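Local coordinates for protein beta sliding clamp (Bartonella birtlesii LL-WM9, PDB 6PTR) that probably forms, as a head-to-tail homodimer, a ring-shaped clamp around DNA that tethers DNA polymerases and other proteins and makes replication processive, at residues Asp268-Phe278 with Leu321-Leu330; Gly187-Met195 with Ala370-Pro378. One frame throughout, in Å; residues are numbered along the deposited sequence. Where two conformers were deposited one is given.

Contact 1 of 2, residues Asp268-Phe278 with Leu321-Leu330; sequences DRKLIVNRQDF and LAATYTSEPL
Arg269 reaches over the loop Tyr325-Pro329 and the start of strand 330-335, its CG against Ser327 CB and its CD 3.3 Å from Tyr325 OH. The chain bends at chi3 (-140°), bringing Leu330 CD1 over one face of the guanidinium, while Pro329 O lies in plane at its edge. The poorly ordered Glu328 carboxylate lies over the other face, so this side of the sandwich is less certain; it probably acts through charge alone. Arg269 NH1 gives a weak hydrogen bond to Glu328 O (3.3 Å, 140°), and that carbonyl also receives the Tyr325 hydroxyl at 2.6 Å from OH. In the C-terminal domain of the clamp, 269-274, an edge strand of one sheet, here meets the chain leaving 315-322, an edge strand of another. A single antiparallel bridge joins them: hydrogen bonds run from Ile272 N to Thr324 O (3.0 Å) and from Thr324 N to Ile272 O (2.9 Å). Beyond it, one water links Asn274 N to Ala322 O. Leu321 sets its two methyls on the first turn of helix 275-285, CD2 at 3.4 Å from Asp277 O and CD1 at 3.6 Å from Phe278 CA. Flanking the bridge, Leu271 CD1 packs on Ala323 CB, and Leu271 CB meets Tyr325 CD1.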
# COMPACT_ATOMS: atom_id res chain seq x y z
N ASP C 268 -30.81 -29.77 -7.59
CA ASP C 268 -32.06 -29.98 -6.85
C ASP C 268 -31.92 -29.91 -5.33
O ASP C 268 -32.87 -30.27 -4.63
CB ASP C 268 -32.67 -31.32 -7.25
CG ASP C 268 -31.76 -32.50 -6.94
OD1 ASP C 268 -30.53 -32.30 -6.85
OD2 ASP C 268 -32.26 -33.63 -6.77
N ARG C 269 -30.77 -29.51 -4.81
CA ARG C 269 -30.59 -29.26 -3.38
C ARG C 269 -30.38 -27.77 -3.17
O ARG C 269 -29.40 -27.21 -3.66
CB ARG C 269 -29.38 -30.01 -2.82
CG ARG C 269 -29.45 -31.52 -3.01
CD ARG C 269 -28.34 -32.23 -2.27
NE ARG C 269 -27.79 -33.33 -3.05
CZ ARG C 269 -27.07 -34.33 -2.53
NH1 ARG C 269 -26.85 -34.38 -1.22
NH2 ARG C 269 -26.60 -35.28 -3.32
N LYS C 270 -31.26 -27.13 -2.41
CA LYS C 270 -31.19 -25.69 -2.23
C LYS C 270 -30.72 -25.35 -0.82
O LYS C 270 -31.30 -25.83 0.16
CB LYS C 270 -32.56 -25.04 -2.48
CG LYS C 270 -32.56 -23.52 -2.32
CD LYS C 270 -33.76 -22.88 -3.03
CE LYS C 270 -34.96 -22.76 -2.17
NZ LYS C 270 -36.04 -21.99 -2.89
N LEU C 271 -29.68 -24.53 -0.72
CA LEU C 271 -29.15 -24.05 0.55
C LEU C 271 -29.32 -22.54 0.58
O LEU C 271 -28.89 -21.85 -0.35
CB LEU C 271 -27.68 -24.43 0.71
CG LEU C 271 -26.87 -23.72 1.80
CD1 LEU C 271 -27.44 -24.07 3.19
CD2 LEU C 271 -25.38 -24.05 1.74
N ILE C 272 -29.95 -22.02 1.63
CA ILE C 272 -30.06 -20.58 1.84
C ILE C 272 -29.34 -20.23 3.13
O ILE C 272 -29.59 -20.86 4.17
CB ILE C 272 -31.51 -20.08 1.93
CG1 ILE C 272 -32.36 -20.60 0.76
CG2 ILE C 272 -31.50 -18.56 1.95
CD1 ILE C 272 -33.84 -20.24 0.90
N VAL C 273 -28.47 -19.23 3.08
CA VAL C 273 -27.75 -18.78 4.26
C VAL C 273 -27.84 -17.26 4.31
O VAL C 273 -28.05 -16.59 3.30
CB VAL C 273 -26.27 -19.24 4.27
CG1 VAL C 273 -26.18 -20.76 4.33
CG2 VAL C 273 -25.55 -18.72 3.05
N ASN C 274 -27.67 -16.73 5.51
CA ASN C 274 -27.47 -15.30 5.66
C ASN C 274 -26.13 -14.94 5.06
O ASN C 274 -25.09 -15.46 5.48
CB ASN C 274 -27.51 -14.90 7.13
CG ASN C 274 -27.27 -13.42 7.33
OD1 ASN C 274 -26.16 -12.92 7.18
ND2 ASN C 274 -28.32 -12.70 7.70
N ARG C 275 -26.15 -14.05 4.07
CA ARG C 275 -24.94 -13.83 3.28
C ARG C 275 -23.80 -13.29 4.14
O ARG C 275 -22.65 -13.72 4.00
CB ARG C 275 -25.23 -12.87 2.13
CG ARG C 275 -24.05 -12.65 1.22
CD ARG C 275 -24.45 -11.89 -0.00
NE ARG C 275 -24.94 -10.59 0.37
CZ ARG C 275 -24.17 -9.51 0.50
NH1 ARG C 275 -22.86 -9.59 0.27
NH2 ARG C 275 -24.71 -8.35 0.86
N GLN C 276 -24.10 -12.34 5.02
CA GLN C 276 -23.07 -11.71 5.83
C GLN C 276 -22.50 -12.69 6.85
O GLN C 276 -21.29 -12.74 7.08
CB GLN C 276 -23.68 -10.47 6.51
CG GLN C 276 -24.18 -9.38 5.54
CD GLN C 276 -25.54 -9.66 4.83
OE1 GLN C 276 -26.30 -10.58 5.19
NE2 GLN C 276 -25.83 -8.86 3.82
N ASP C 277 -23.38 -13.47 7.48
CA ASP C 277 -22.92 -14.46 8.45
C ASP C 277 -22.06 -15.52 7.77
O ASP C 277 -21.06 -15.98 8.34
CB ASP C 277 -24.13 -15.10 9.13
CG ASP C 277 -24.87 -14.12 10.02
OD1 ASP C 277 -24.31 -13.05 10.38
OD2 ASP C 277 -26.02 -14.43 10.38
N PHE C 278 -22.46 -15.95 6.57
CA PHE C 278 -21.68 -16.94 5.81
C PHE C 278 -20.33 -16.37 5.41
O PHE C 278 -19.29 -17.02 5.57
CB PHE C 278 -22.47 -17.37 4.58
CG PHE C 278 -21.74 -18.32 3.67
CD1 PHE C 278 -21.66 -19.67 3.99
CD2 PHE C 278 -21.12 -17.87 2.52
CE1 PHE C 278 -20.99 -20.55 3.16
CE2 PHE C 278 -20.43 -18.75 1.69
CZ PHE C 278 -20.38 -20.08 2.00
N LEU C 321 -23.15 -22.26 11.25
CA LEU C 321 -24.17 -21.26 10.99
C LEU C 321 -25.52 -21.93 10.86
O LEU C 321 -25.61 -23.08 10.41
CB LEU C 321 -23.91 -20.48 9.70
CG LEU C 321 -22.56 -19.86 9.46
CD1 LEU C 321 -22.36 -19.75 7.97
CD2 LEU C 321 -22.55 -18.49 10.12
N ALA C 322 -26.56 -21.20 11.23
CA ALA C 322 -27.91 -21.58 10.85
C ALA C 322 -28.03 -21.52 9.33
O ALA C 322 -27.38 -20.73 8.66
CB ALA C 322 -28.93 -20.66 11.51
N ALA C 323 -28.86 -22.41 8.80
CA ALA C 323 -29.09 -22.44 7.36
C ALA C 323 -30.50 -22.93 7.13
O ALA C 323 -31.08 -23.61 7.98
CB ALA C 323 -28.08 -23.33 6.64
N THR C 324 -31.06 -22.58 5.99
CA THR C 324 -32.29 -23.19 5.52
C THR C 324 -31.90 -24.27 4.52
O THR C 324 -31.32 -23.98 3.47
CB THR C 324 -33.22 -22.14 4.92
OG1 THR C 324 -33.54 -21.18 5.93
CG2 THR C 324 -34.48 -22.79 4.41
N TYR C 325 -32.18 -25.52 4.88
CA TYR C 325 -31.76 -26.65 4.06
C TYR C 325 -32.56 -27.85 4.52
O TYR C 325 -32.54 -28.19 5.70
CB TYR C 325 -30.27 -26.92 4.21
CG TYR C 325 -29.74 -28.00 3.30
CD1 TYR C 325 -29.32 -27.69 2.01
CD2 TYR C 325 -29.60 -29.31 3.75
CE1 TYR C 325 -28.82 -28.67 1.18
CE2 TYR C 325 -29.09 -30.30 2.92
CZ TYR C 325 -28.70 -29.96 1.64
OH TYR C 325 -28.18 -30.91 0.79
N THR C 326 -33.27 -28.48 3.58
CA THR C 326 -34.14 -29.60 3.89
C THR C 326 -33.84 -30.82 3.03
O THR C 326 -34.64 -31.76 3.01
CB THR C 326 -35.61 -29.19 3.74
OG1 THR C 326 -35.87 -28.75 2.40
CG2 THR C 326 -35.96 -28.05 4.69
N SER C 327 -32.71 -30.84 2.32
CA SER C 327 -32.39 -31.93 1.42
C SER C 327 -31.51 -32.98 2.11
O SER C 327 -31.23 -32.92 3.30
CB SER C 327 -31.71 -31.40 0.16
OG SER C 327 -32.50 -30.44 -0.51
N GLU C 328 -31.08 -33.96 1.32
CA GLU C 328 -30.16 -34.97 1.79
C GLU C 328 -28.87 -34.31 2.27
O GLU C 328 -28.34 -33.42 1.58
CB GLU C 328 -29.87 -35.95 0.65
CG GLU C 328 -28.96 -37.12 0.97
CD GLU C 328 -28.61 -37.93 -0.27
OE1 GLU C 328 -29.21 -37.68 -1.34
OE2 GLU C 328 -27.74 -38.83 -0.18
N PRO C 329 -28.35 -34.67 3.44
CA PRO C 329 -27.09 -34.06 3.91
C PRO C 329 -25.99 -34.17 2.86
O PRO C 329 -25.95 -35.11 2.08
CB PRO C 329 -26.76 -34.86 5.17
CG PRO C 329 -28.13 -35.33 5.68
CD PRO C 329 -28.92 -35.61 4.42
N LEU C 330 -25.11 -33.18 2.84
CA LEU C 330 -24.09 -33.12 1.80
C LEU C 330 -22.83 -32.53 2.39
O LEU C 330 -22.88 -31.54 3.13
CB LEU C 330 -24.56 -32.28 0.61
CG LEU C 330 -23.58 -31.96 -0.52
CD1 LEU C 330 -23.13 -33.23 -1.23
CD2 LEU C 330 -24.24 -31.03 -1.51
O HOH W 1 -33.18 -27.61 0.85
O HOH W 2 -27.61 -18.10 7.89

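Contact 2 of 2, residues Gly187-Met195 with Ala370-Pro378; sequences GHRLAQVDM and AEVLYVLMP
Gln192 and Leu373 form an antiparallel hydrogen-bonded pair, each backbone N 3.0 Å from the other's O; their side chains cross at a slant. From Gln192, CB lies 4.0 Å from Leu373 CD1; with CG anti to the backbone N (chi1 177°) and the chain extended, CG and CD carry the amide past the leucine. At the tip NE2 has Leu373 CD2 at 3.5 Å and donates to a water at 2.9 Å. That water in turn donates to Glu371 O and, weakly, to Asp194 OD2, linking the amide to its own strand and to Glu371, just before strand 372-376; the carboxylate of Asp194 also forms a salt bridge with Arg181. Tyr259 and Ile263 pack against Gln192 as well. Strand 189-196 belongs to the central domain and strand 372-376 to the C-terminal domain, so this antiparallel ladder makes one continuous sheet across the domain boundary of the clamp. On the face with Gln192 and Leu373, Leu190 and Val375 lie side by side, CB to CB 4.1 Å, and both pack on an apolar side chain of the bound griselimycin peptide. The other face carries Ala191, whose CB meets the edge of the Tyr374 ring, 3.6 Å from CE1; the tyrosine hydroxyl is hydrogen-bonded to Gln345. There too Val193 CG2 touches Val372 CG2 at 3.7 Å, covered by helix 142-152. Near the other end of the ladder, Arg189 CG leans on Leu376 CD1 and, in the conformer given, its guanidinium forms salt bridges with Asp186 and Asp341, while Met377 N donates to His188 O.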
# COMPACT_ATOMS: atom_id res chain seq x y z
N GLY C 187 -12.46 -20.93 -15.43
CA GLY C 187 -12.48 -22.37 -15.33
C GLY C 187 -12.91 -22.88 -13.97
O GLY C 187 -13.08 -24.10 -13.81
N HIS C 188 -13.09 -22.00 -12.99
CA HIS C 188 -13.52 -22.39 -11.65
C HIS C 188 -14.77 -21.62 -11.25
O HIS C 188 -15.71 -22.20 -10.71
CB HIS C 188 -12.40 -22.16 -10.65
CG HIS C 188 -11.21 -23.02 -10.92
ND1 HIS C 188 -10.08 -22.55 -11.54
CD2 HIS C 188 -11.00 -24.34 -10.70
CE1 HIS C 188 -9.21 -23.54 -11.67
NE2 HIS C 188 -9.74 -24.64 -11.17
N ARG C 189 -14.73 -20.30 -11.46
CA ARG C 189 -15.85 -19.39 -11.28
C ARG C 189 -16.41 -19.04 -12.65
O ARG C 189 -15.65 -18.93 -13.62
CB ARG C 189 -15.41 -18.10 -10.57
CG ARG C 189 -14.60 -18.29 -9.28
CD ARG C 189 -13.94 -16.98 -8.84
NE ARG C 189 -12.76 -16.67 -9.64
CZ ARG C 189 -11.99 -15.61 -9.45
NH1 ARG C 189 -12.26 -14.75 -8.48
NH2 ARG C 189 -10.94 -15.40 -10.24
N LEU C 190 -17.72 -18.85 -12.74
CA LEU C 190 -18.28 -18.29 -13.97
C LEU C 190 -19.34 -17.28 -13.59
O LEU C 190 -20.09 -17.50 -12.63
CB LEU C 190 -18.90 -19.36 -14.88
CG LEU C 190 -19.59 -18.83 -16.15
CD1 LEU C 190 -19.36 -19.80 -17.32
CD2 LEU C 190 -21.06 -18.59 -15.95
N ALA C 191 -19.39 -16.17 -14.33
CA ALA C 191 -20.41 -15.16 -14.11
C ALA C 191 -21.15 -14.93 -15.43
O ALA C 191 -20.52 -14.88 -16.49
CB ALA C 191 -19.80 -13.82 -13.62
N GLN C 192 -22.48 -14.82 -15.34
CA GLN C 192 -23.33 -14.58 -16.50
C GLN C 192 -24.32 -13.49 -16.15
O GLN C 192 -25.05 -13.61 -15.16
CB GLN C 192 -24.09 -15.85 -16.91
CG GLN C 192 -25.05 -15.60 -18.06
CD GLN C 192 -25.85 -16.85 -18.43
OE1 GLN C 192 -25.38 -17.69 -19.17
NE2 GLN C 192 -27.07 -16.95 -17.92
N VAL C 193 -24.38 -12.43 -16.97
CA VAL C 193 -25.38 -11.38 -16.80
C VAL C 193 -26.05 -11.10 -18.13
O VAL C 193 -25.39 -11.04 -19.17
CB VAL C 193 -24.76 -10.10 -16.20
CG1 VAL C 193 -23.61 -9.55 -17.06
CG2 VAL C 193 -25.86 -9.05 -15.94
N ASP C 194 -27.37 -10.92 -18.09
CA ASP C 194 -28.22 -10.63 -19.24
C ASP C 194 -28.90 -9.28 -19.07
O ASP C 194 -29.18 -8.85 -17.95
CB ASP C 194 -29.35 -11.67 -19.40
CG ASP C 194 -28.84 -13.03 -19.82
OD1 ASP C 194 -27.75 -13.10 -20.41
OD2 ASP C 194 -29.53 -14.03 -19.57
N MET C 195 -29.17 -8.63 -20.20
CA MET C 195 -30.16 -7.56 -20.25
C MET C 195 -30.92 -7.66 -21.56
O MET C 195 -30.47 -8.30 -22.52
CB MET C 195 -29.52 -6.17 -20.15
CG MET C 195 -28.68 -5.83 -21.35
SD MET C 195 -27.99 -4.16 -21.25
CE MET C 195 -29.42 -3.18 -21.70
N ALA C 370 -33.05 -12.18 -11.15
CA ALA C 370 -33.24 -13.08 -12.26
C ALA C 370 -32.29 -12.84 -13.43
O ALA C 370 -32.32 -13.62 -14.39
CB ALA C 370 -34.69 -12.98 -12.77
N GLU C 371 -31.47 -11.80 -13.40
CA GLU C 371 -30.66 -11.45 -14.55
C GLU C 371 -29.19 -11.87 -14.43
O GLU C 371 -28.50 -11.95 -15.45
CB GLU C 371 -30.73 -9.94 -14.82
CG GLU C 371 -29.87 -9.08 -13.90
CD GLU C 371 -30.58 -8.61 -12.64
OE1 GLU C 371 -31.77 -8.25 -12.74
OE2 GLU C 371 -29.95 -8.60 -11.55
N VAL C 372 -28.72 -12.17 -13.22
CA VAL C 372 -27.32 -12.49 -12.94
C VAL C 372 -27.24 -13.85 -12.28
O VAL C 372 -27.99 -14.12 -11.33
CB VAL C 372 -26.69 -11.42 -12.01
CG1 VAL C 372 -25.22 -11.70 -11.77
CG2 VAL C 372 -26.89 -10.02 -12.57
N LEU C 373 -26.30 -14.69 -12.71
CA LEU C 373 -26.06 -15.92 -11.97
C LEU C 373 -24.56 -16.18 -11.92
O LEU C 373 -23.80 -15.72 -12.78
CB LEU C 373 -26.78 -17.13 -12.58
CG LEU C 373 -26.49 -17.54 -14.03
CD1 LEU C 373 -25.28 -18.48 -14.12
CD2 LEU C 373 -27.74 -18.16 -14.68
N TYR C 374 -24.16 -16.95 -10.93
CA TYR C 374 -22.78 -17.36 -10.80
C TYR C 374 -22.72 -18.87 -10.72
O TYR C 374 -23.64 -19.53 -10.21
CB TYR C 374 -22.12 -16.72 -9.57
CG TYR C 374 -22.26 -15.24 -9.62
CD1 TYR C 374 -21.41 -14.49 -10.44
CD2 TYR C 374 -23.26 -14.58 -8.91
CE1 TYR C 374 -21.53 -13.13 -10.53
CE2 TYR C 374 -23.40 -13.19 -9.00
CZ TYR C 374 -22.53 -12.48 -9.81
OH TYR C 374 -22.65 -11.12 -9.90
N VAL C 375 -21.63 -19.43 -11.23
CA VAL C 375 -21.37 -20.86 -11.11
C VAL C 375 -20.01 -21.05 -10.45
O VAL C 375 -19.05 -20.34 -10.76
CB VAL C 375 -21.42 -21.54 -12.49
CG1 VAL C 375 -21.25 -23.06 -12.34
CG2 VAL C 375 -22.71 -21.23 -13.21
N LEU C 376 -19.93 -22.01 -9.54
CA LEU C 376 -18.66 -22.26 -8.87
C LEU C 376 -18.41 -23.76 -8.81
O LEU C 376 -19.26 -24.52 -8.33
CB LEU C 376 -18.65 -21.67 -7.47
CG LEU C 376 -17.35 -21.89 -6.68
CD1 LEU C 376 -16.20 -21.19 -7.38
CD2 LEU C 376 -17.54 -21.38 -5.26
N MET C 377 -17.23 -24.19 -9.29
CA MET C 377 -16.87 -25.60 -9.23
C MET C 377 -16.41 -25.96 -7.83
O MET C 377 -15.67 -25.20 -7.20
CB MET C 377 -15.74 -25.91 -10.23
CG MET C 377 -15.58 -27.43 -10.55
SD MET C 377 -17.06 -28.04 -11.38
CE MET C 377 -16.64 -29.77 -11.52
N PRO C 378 -16.82 -27.10 -7.29
CA PRO C 378 -16.29 -27.53 -5.99
C PRO C 378 -14.85 -28.00 -6.09
O PRO C 378 -14.29 -28.18 -7.17
CB PRO C 378 -17.20 -28.68 -5.57
CG PRO C 378 -17.85 -29.15 -6.82
CD PRO C 378 -17.93 -27.93 -7.74
O HOH W 3 -28.37 -14.60 -16.78

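In the fold
Both contacts reach the eight-stranded antiparallel sheet running from strand 207-210 to strand 269-274, with centres 19 Å apart and nearest atoms about 8 Å apart. Contact 2 pairs two strands in the middle of that sheet, where the central and C-terminal domains join; contact 1 lies at one of its outermost strands within the chain, 269-274, separated from 372-376 by 362-366 and 350-355. Along the chain the order is 187-195, 268-278, 321-330, 370-378, so contact 1 falls wholly between the two segments of contact 2. Contact 2 thus holds neighbouring domains together beside the peptide site, whereas contact 1 brings together two sheets of the C-terminal domain.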